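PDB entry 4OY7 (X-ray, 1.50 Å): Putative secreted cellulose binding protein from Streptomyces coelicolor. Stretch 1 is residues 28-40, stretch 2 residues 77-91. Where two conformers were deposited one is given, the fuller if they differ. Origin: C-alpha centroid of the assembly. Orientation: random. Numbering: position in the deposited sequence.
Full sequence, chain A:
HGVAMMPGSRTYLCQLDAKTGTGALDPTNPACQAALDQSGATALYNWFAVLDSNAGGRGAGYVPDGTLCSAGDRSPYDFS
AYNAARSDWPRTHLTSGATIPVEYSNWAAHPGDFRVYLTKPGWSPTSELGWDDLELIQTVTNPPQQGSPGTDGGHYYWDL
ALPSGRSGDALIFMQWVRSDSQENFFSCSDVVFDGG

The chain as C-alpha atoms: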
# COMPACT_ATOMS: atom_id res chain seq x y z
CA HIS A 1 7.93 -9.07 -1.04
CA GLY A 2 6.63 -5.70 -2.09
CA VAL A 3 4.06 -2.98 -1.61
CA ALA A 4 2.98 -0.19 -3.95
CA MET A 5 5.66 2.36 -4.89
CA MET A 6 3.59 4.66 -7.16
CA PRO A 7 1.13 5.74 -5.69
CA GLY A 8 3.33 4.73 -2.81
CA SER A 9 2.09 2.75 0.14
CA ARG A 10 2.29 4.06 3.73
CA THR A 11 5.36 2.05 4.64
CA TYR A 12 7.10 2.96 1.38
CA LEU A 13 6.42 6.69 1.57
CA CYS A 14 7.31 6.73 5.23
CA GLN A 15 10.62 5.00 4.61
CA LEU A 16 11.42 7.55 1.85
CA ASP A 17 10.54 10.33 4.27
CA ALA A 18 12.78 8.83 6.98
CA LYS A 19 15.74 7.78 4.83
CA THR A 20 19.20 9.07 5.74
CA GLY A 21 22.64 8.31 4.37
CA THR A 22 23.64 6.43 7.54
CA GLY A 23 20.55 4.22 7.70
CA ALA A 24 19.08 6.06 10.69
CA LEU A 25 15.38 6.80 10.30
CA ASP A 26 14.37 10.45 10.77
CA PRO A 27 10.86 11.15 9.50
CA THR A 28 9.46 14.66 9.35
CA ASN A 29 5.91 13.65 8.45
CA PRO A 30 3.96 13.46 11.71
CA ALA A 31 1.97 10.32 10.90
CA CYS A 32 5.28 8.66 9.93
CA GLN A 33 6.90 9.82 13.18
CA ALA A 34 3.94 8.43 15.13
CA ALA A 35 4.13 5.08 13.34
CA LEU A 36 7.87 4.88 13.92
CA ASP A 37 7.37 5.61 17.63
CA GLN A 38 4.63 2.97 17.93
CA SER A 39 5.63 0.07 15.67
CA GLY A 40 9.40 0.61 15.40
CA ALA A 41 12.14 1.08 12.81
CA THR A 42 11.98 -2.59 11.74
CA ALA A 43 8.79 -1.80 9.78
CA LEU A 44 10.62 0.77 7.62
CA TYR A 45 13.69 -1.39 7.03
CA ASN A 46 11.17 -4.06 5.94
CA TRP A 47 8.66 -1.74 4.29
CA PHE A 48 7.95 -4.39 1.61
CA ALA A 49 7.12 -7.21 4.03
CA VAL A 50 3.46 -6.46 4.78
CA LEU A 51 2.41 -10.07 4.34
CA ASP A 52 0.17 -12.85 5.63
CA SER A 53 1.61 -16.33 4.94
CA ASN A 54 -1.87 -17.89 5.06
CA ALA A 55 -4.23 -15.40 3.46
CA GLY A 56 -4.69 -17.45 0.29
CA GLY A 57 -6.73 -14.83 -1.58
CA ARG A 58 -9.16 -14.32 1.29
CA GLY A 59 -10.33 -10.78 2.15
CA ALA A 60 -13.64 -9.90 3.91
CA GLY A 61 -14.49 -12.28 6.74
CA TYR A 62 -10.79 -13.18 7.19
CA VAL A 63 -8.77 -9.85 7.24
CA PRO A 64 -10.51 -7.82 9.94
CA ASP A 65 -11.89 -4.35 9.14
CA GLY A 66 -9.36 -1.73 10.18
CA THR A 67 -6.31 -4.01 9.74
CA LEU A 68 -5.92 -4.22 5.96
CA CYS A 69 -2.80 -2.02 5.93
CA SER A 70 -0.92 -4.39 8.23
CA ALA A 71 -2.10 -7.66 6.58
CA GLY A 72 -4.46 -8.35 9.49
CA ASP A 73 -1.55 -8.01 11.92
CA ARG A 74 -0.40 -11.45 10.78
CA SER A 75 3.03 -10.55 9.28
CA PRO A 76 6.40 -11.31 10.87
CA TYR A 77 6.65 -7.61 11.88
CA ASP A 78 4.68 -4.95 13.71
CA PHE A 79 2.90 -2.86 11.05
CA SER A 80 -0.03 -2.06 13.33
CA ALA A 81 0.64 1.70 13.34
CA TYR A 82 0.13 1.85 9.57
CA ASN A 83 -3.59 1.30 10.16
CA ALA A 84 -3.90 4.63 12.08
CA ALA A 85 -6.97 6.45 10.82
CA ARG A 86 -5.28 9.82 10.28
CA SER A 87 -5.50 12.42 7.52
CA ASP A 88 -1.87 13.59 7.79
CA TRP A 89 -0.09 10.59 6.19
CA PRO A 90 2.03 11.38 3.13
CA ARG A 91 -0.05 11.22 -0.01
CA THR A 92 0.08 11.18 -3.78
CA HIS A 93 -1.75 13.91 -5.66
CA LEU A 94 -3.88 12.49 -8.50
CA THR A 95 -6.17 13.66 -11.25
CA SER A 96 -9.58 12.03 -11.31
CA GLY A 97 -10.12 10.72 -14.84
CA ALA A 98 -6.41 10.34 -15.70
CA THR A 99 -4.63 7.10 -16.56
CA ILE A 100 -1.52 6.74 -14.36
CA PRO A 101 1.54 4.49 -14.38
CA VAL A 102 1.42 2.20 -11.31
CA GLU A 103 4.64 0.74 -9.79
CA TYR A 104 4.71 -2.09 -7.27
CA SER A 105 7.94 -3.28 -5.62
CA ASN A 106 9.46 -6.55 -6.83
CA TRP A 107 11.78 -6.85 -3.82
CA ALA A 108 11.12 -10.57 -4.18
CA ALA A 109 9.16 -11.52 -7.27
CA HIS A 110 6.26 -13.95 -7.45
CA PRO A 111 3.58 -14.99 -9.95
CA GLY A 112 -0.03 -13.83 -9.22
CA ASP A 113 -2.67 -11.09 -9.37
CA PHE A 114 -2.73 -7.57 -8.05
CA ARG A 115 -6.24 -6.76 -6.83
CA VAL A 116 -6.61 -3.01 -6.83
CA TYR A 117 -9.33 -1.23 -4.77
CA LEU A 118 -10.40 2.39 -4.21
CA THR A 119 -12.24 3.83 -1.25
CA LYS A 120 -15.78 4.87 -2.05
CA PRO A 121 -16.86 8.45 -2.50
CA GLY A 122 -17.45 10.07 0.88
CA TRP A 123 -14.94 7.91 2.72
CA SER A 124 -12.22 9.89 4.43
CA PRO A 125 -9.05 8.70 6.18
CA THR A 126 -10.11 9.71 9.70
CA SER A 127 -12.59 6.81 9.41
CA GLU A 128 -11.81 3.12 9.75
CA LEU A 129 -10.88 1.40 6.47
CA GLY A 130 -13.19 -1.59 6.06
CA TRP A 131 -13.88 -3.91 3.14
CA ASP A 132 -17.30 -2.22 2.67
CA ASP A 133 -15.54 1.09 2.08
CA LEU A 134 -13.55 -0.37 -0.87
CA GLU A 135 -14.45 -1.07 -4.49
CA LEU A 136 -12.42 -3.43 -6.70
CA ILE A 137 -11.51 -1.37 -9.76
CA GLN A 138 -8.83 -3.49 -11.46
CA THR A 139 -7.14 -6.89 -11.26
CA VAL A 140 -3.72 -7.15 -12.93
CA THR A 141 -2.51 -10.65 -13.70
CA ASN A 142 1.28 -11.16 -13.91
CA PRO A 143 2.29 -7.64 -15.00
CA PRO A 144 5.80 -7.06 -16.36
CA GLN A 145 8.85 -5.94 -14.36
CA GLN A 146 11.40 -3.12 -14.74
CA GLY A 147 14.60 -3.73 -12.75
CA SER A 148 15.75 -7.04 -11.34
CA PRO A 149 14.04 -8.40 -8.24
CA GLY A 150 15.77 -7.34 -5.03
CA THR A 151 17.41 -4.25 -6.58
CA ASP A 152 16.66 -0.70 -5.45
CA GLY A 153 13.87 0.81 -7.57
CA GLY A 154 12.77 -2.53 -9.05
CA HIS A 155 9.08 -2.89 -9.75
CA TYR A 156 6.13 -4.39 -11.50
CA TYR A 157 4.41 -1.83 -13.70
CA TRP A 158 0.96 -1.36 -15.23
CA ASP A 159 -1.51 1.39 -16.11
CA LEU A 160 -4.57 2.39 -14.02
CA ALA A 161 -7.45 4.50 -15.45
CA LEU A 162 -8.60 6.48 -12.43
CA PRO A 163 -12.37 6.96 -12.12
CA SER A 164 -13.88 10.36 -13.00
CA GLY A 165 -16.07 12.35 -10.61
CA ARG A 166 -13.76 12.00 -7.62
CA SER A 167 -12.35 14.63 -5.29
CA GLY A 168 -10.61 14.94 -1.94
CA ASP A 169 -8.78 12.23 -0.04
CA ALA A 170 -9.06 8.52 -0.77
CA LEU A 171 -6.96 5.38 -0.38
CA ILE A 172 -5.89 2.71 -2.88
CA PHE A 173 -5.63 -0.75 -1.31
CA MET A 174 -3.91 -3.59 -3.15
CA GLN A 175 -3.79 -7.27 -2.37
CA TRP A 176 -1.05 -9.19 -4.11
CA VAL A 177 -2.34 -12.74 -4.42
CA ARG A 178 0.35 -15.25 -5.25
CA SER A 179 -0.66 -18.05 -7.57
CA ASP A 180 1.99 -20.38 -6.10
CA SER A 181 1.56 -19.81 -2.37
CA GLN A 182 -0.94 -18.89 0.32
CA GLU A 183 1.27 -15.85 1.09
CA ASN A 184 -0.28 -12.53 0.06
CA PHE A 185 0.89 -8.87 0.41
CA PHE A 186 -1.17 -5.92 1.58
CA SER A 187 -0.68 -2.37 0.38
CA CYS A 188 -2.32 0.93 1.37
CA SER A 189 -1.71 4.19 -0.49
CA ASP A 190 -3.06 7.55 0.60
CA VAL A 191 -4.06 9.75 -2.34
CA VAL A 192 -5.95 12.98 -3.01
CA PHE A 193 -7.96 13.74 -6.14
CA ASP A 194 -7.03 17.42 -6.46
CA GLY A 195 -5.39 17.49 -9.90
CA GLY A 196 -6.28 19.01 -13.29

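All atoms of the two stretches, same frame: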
# COMPACT_ATOMS: atom_id res chain seq x y z
N THR A 28 10.00 13.35 9.01
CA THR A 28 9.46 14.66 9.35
C THR A 28 7.93 14.67 9.27
O THR A 28 7.28 15.51 9.88
CB THR A 28 10.05 15.78 8.48
OG1 THR A 28 9.83 15.50 7.11
CG2 THR A 28 11.54 15.91 8.72
N ASN A 29 7.35 13.73 8.53
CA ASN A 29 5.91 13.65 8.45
C ASN A 29 5.37 13.15 9.79
O ASN A 29 5.86 12.17 10.35
CB ASN A 29 5.45 12.76 7.30
CG ASN A 29 3.95 12.51 7.33
OD1 ASN A 29 3.47 11.68 8.07
ND2 ASN A 29 3.21 13.22 6.49
N PRO A 30 4.35 13.82 10.33
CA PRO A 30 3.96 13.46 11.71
C PRO A 30 3.30 12.10 11.86
O PRO A 30 3.45 11.47 12.90
CB PRO A 30 2.98 14.59 12.11
CG PRO A 30 2.63 15.27 10.83
CD PRO A 30 3.80 15.12 9.92
N ALA A 31 2.54 11.66 10.87
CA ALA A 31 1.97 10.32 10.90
C ALA A 31 3.10 9.26 10.82
O ALA A 31 3.05 8.24 11.48
CB ALA A 31 0.95 10.13 9.80
N CYS A 32 4.12 9.53 10.01
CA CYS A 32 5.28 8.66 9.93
C CYS A 32 6.06 8.63 11.24
O CYS A 32 6.46 7.57 11.69
CB CYS A 32 6.20 9.08 8.78
SG CYS A 32 5.49 8.95 7.12
N GLN A 33 6.26 9.78 11.86
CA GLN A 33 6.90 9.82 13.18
C GLN A 33 6.11 9.01 14.20
O GLN A 33 6.69 8.25 14.98
CB GLN A 33 7.09 11.25 13.68
CG GLN A 33 7.82 11.30 15.01
CD GLN A 33 9.23 10.73 14.93
OE1 GLN A 33 9.55 9.72 15.57
NE2 GLN A 33 10.07 11.37 14.12
N ALA A 34 4.79 9.15 14.19
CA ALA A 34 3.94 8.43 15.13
C ALA A 34 4.04 6.93 14.92
O ALA A 34 4.12 6.19 15.89
CB ALA A 34 2.49 8.88 15.02
N ALA A 35 4.04 6.50 13.66
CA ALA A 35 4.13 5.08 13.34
C ALA A 35 5.49 4.52 13.69
O ALA A 35 5.60 3.37 14.12
CB ALA A 35 3.83 4.84 11.86
N LEU A 36 6.53 5.32 13.51
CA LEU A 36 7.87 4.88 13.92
C LEU A 36 7.93 4.69 15.44
O LEU A 36 8.46 3.70 15.94
CB LEU A 36 8.94 5.89 13.47
CG LEU A 36 10.39 5.62 13.88
CD1 LEU A 36 10.89 4.34 13.24
CD2 LEU A 36 11.29 6.76 13.48
N ASP A 37 7.37 5.65 16.16
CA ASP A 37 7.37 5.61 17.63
C ASP A 37 6.53 4.43 18.15
O ASP A 37 6.90 3.78 19.15
CB ASP A 37 6.85 6.93 18.20
CG ASP A 37 7.81 8.11 17.98
OD1 ASP A 37 7.36 9.28 18.05
OD2 ASP A 37 9.02 7.88 17.74
N GLN A 38 5.42 4.12 17.50
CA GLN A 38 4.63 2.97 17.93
C GLN A 38 5.18 1.62 17.48
O GLN A 38 5.48 0.75 18.30
CB GLN A 38 3.19 3.09 17.51
CG GLN A 38 2.46 1.80 17.85
CD GLN A 38 0.99 1.80 17.53
OE1 GLN A 38 0.32 2.83 17.65
NE2 GLN A 38 0.46 0.63 17.16
N SER A 39 5.32 1.42 16.17
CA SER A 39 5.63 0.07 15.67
C SER A 39 7.11 -0.21 15.43
O SER A 39 7.49 -1.36 15.26
CB SER A 39 4.82 -0.22 14.41
OG SER A 39 3.45 -0.41 14.72
N GLY A 40 7.95 0.82 15.47
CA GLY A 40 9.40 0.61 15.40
C GLY A 40 10.02 0.70 14.02
O GLY A 40 9.35 0.58 12.99
N TYR A 77 6.25 -8.90 11.32
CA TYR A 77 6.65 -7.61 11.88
C TYR A 77 5.44 -6.83 12.38
O TYR A 77 4.29 -7.11 12.01
CB TYR A 77 7.39 -6.77 10.82
CG TYR A 77 8.54 -7.51 10.21
CD1 TYR A 77 9.65 -7.84 10.98
CD2 TYR A 77 8.51 -7.91 8.89
CE1 TYR A 77 10.71 -8.54 10.44
CE2 TYR A 77 9.55 -8.65 8.34
CZ TYR A 77 10.66 -8.94 9.13
OH TYR A 77 11.71 -9.64 8.61
N ASP A 78 5.72 -5.81 13.18
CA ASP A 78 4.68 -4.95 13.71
C ASP A 78 4.44 -3.83 12.71
O ASP A 78 5.29 -2.97 12.56
CB ASP A 78 5.10 -4.37 15.07
CG ASP A 78 4.04 -3.47 15.68
OD1 ASP A 78 3.07 -3.06 14.99
OD2 ASP A 78 4.17 -3.15 16.87
N PHE A 79 3.32 -3.91 11.99
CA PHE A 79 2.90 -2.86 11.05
C PHE A 79 1.61 -2.23 11.53
O PHE A 79 0.96 -1.49 10.79
CB PHE A 79 2.66 -3.44 9.64
CG PHE A 79 3.91 -3.83 8.92
CD1 PHE A 79 4.84 -2.88 8.50
CD2 PHE A 79 4.16 -5.17 8.63
CE1 PHE A 79 6.00 -3.26 7.84
CE2 PHE A 79 5.31 -5.56 7.99
CZ PHE A 79 6.24 -4.61 7.58
N SER A 80 1.27 -2.47 12.79
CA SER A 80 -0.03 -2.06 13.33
C SER A 80 -0.28 -0.56 13.22
O SER A 80 -1.42 -0.13 12.94
CB SER A 80 -0.18 -2.54 14.78
OG SER A 80 -1.47 -2.24 15.31
N ALA A 81 0.77 0.23 13.40
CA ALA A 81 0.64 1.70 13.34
C ALA A 81 0.22 2.25 11.99
O ALA A 81 -0.33 3.35 11.92
CB ALA A 81 1.94 2.39 13.79
N TYR A 82 0.41 1.46 10.94
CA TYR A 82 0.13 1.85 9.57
C TYR A 82 -1.35 1.71 9.27
O TYR A 82 -1.80 2.13 8.22
CB TYR A 82 1.07 1.11 8.58
CG TYR A 82 2.51 1.48 8.89
CD1 TYR A 82 3.09 2.60 8.34
CD2 TYR A 82 3.25 0.76 9.82
CE1 TYR A 82 4.37 2.98 8.66
CE2 TYR A 82 4.53 1.14 10.16
CZ TYR A 82 5.10 2.26 9.58
OH TYR A 82 6.37 2.70 9.92
N ASN A 83 -2.13 1.17 10.20
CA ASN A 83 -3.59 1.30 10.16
C ASN A 83 -4.18 2.59 10.75
O ASN A 83 -5.39 2.82 10.60
CB ASN A 83 -4.28 0.09 10.86
CG ASN A 83 -4.01 -1.20 10.13
OD1 ASN A 83 -4.29 -1.32 8.91
ND2 ASN A 83 -3.46 -2.16 10.85
N ALA A 84 -3.38 3.43 11.41
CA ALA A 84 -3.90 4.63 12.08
C ALA A 84 -4.77 5.45 11.15
O ALA A 84 -4.37 5.80 10.04
CB ALA A 84 -2.75 5.47 12.63
N ALA A 85 -5.98 5.73 11.61
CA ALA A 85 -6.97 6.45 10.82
C ALA A 85 -6.74 7.96 10.99
O ALA A 85 -7.41 8.65 11.81
CB ALA A 85 -8.38 6.06 11.26
N ARG A 86 -5.76 8.44 10.22
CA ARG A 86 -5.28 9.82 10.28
C ARG A 86 -5.31 10.42 8.88
O ARG A 86 -5.16 9.70 7.89
CB ARG A 86 -3.82 9.83 10.74
CG ARG A 86 -3.58 9.40 12.14
CD ARG A 86 -2.10 9.27 12.44
NE ARG A 86 -1.51 10.60 12.50
CZ ARG A 86 -0.81 11.08 13.52
NH1 ARG A 86 -0.59 10.35 14.61
NH2 ARG A 86 -0.32 12.30 13.44
N SER A 87 -5.48 11.73 8.81
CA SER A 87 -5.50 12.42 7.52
C SER A 87 -4.17 13.06 7.14
O SER A 87 -4.08 13.71 6.08
CB SER A 87 -6.59 13.48 7.55
OG SER A 87 -6.29 14.50 8.48
N ASP A 88 -3.16 12.89 7.97
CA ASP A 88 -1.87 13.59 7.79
C ASP A 88 -0.75 12.67 7.27
O ASP A 88 0.40 13.10 7.24
CB ASP A 88 -1.45 14.39 9.05
CG ASP A 88 -1.29 13.52 10.31
OD1 ASP A 88 -1.71 12.33 10.29
OD2 ASP A 88 -0.68 14.02 11.28
N TRP A 89 -1.06 11.45 6.84
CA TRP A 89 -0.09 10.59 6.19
C TRP A 89 0.41 11.26 4.90
O TRP A 89 -0.29 12.13 4.35
CB TRP A 89 -0.71 9.25 5.81
CG TRP A 89 -1.03 8.30 6.91
CD1 TRP A 89 -2.26 8.08 7.48
CD2 TRP A 89 -0.13 7.39 7.56
NE1 TRP A 89 -2.17 7.11 8.44
CE2 TRP A 89 -0.88 6.68 8.53
CE3 TRP A 89 1.24 7.15 7.45
CZ2 TRP A 89 -0.30 5.68 9.34
CZ3 TRP A 89 1.80 6.17 8.25
CH2 TRP A 89 1.04 5.47 9.22
N PRO A 90 1.62 10.91 4.44
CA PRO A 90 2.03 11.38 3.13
C PRO A 90 1.07 10.90 2.07
O PRO A 90 0.52 9.84 2.22
CB PRO A 90 3.41 10.72 2.94
CG PRO A 90 3.86 10.34 4.29
CD PRO A 90 2.62 10.02 5.05
N ARG A 91 0.88 11.65 1.00
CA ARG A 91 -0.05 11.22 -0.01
C ARG A 91 0.40 11.63 -1.40
O ARG A 91 1.17 12.57 -1.58
CB ARG A 91 -1.46 11.75 0.25
CG ARG A 91 -1.68 13.26 0.09
CD ARG A 91 -3.04 13.73 0.62
NE ARG A 91 -3.16 13.34 2.02
CZ ARG A 91 -3.86 12.31 2.49
NH1 ARG A 91 -3.76 11.99 3.77
NH2 ARG A 91 -4.66 11.59 1.70
O HOH W 1 6.93 5.50 9.81
O HOH W 2 6.96 1.67 12.35
O HOH W 3 2.42 -1.70 18.27
O HOH W 4 8.17 -2.98 13.11

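The helix of residues 30-39 is tied to the 77-91 segment by direct hydrogen bonds only at its two ends, and at each end a single side chain does double duty. At the N-terminus, Asn29 occupies the N-cap position. Its OD1 accepts from Cys32 N at 3.0 Å, the capping bond that satisfies an amide of the first turn, while its ND2 donates to Asp88 O at 2.9 Å. The two ends of one carboxamide thus cap the helix and fasten it to the neighbouring segment. At the C-terminal end, Ser39 OG donates to Asp78 OD1 at 2.7 Å and accepts from Ala81 N at 3.1 Å. Asp78 OD1 also accepts from Ser80 N at 2.9 Å, so the hydroxyl and the carboxylate together engage backbone amides at the start of the 3-10 segment 80-83.

Between these polar ends the helix presents small side chains, and the backbones come close: the CA atoms of Ala35 and Ala81 are 4.9 Å apart, and those of Ala31 and Trp89 5.1 Å. Ala31 and Ala35, one helical turn apart, both point toward the second stretch. The methyl of Ala31 lies over a face of the Trp89 indole, with CB 4.0 Å from the centroid of the five-membered ring and 24° off the ring normal, a CH-pi contact. Ala35 repeats the arrangement on Tyr82, its CB again 4.0 Å from the ring centroid and 24° off the normal. The same methyl packs against Ala81, CB to CB at 3.6 Å, and reaches the Trp89 ring at 3.9 Å from Ala35 CB to Trp89 CH2. The indole is held within its own stretch by a nearly linear hydrogen bond from Trp89 NE1 to Ala84 O, 3.0 Å long. Near the helix start, Cys32 SG meets Pro90 CG at 3.5 Å.

Arg86 and Asp88 extend the contact toward the solvent. Their side chains pair in a two-pronged salt bridge, with Arg86 NE to Asp88 OD1 and Arg86 NH2 to Asp88 OD2 both at 2.8 Å. The helix packs against this pair without hydrogen bonding to it: Ala31 CB is 3.5 Å from Asp88 OD1, and Ala34 CB is 3.4 Å from Arg86 NH1. With NE and NH2 turned to Asp88, the arginine offers one face of its guanidinium to Ala31 CA and Pro30 O.

Water completes the polar links. The Tyr82 hydroxyl accepts from one water that also donates to Cys32 O, and donates to a second that bridges Ala35 O and Gly40 O, joining the ring to the helix backbone. Two further waters connect Asp78 to the helix end, one between its OD2 and Gln38 NE2, the other between its backbone O and Ser39 O. Gly40 then leaves helical geometry with a positive phi of 94°. In all, 714 Å² is buried, summed over both sides.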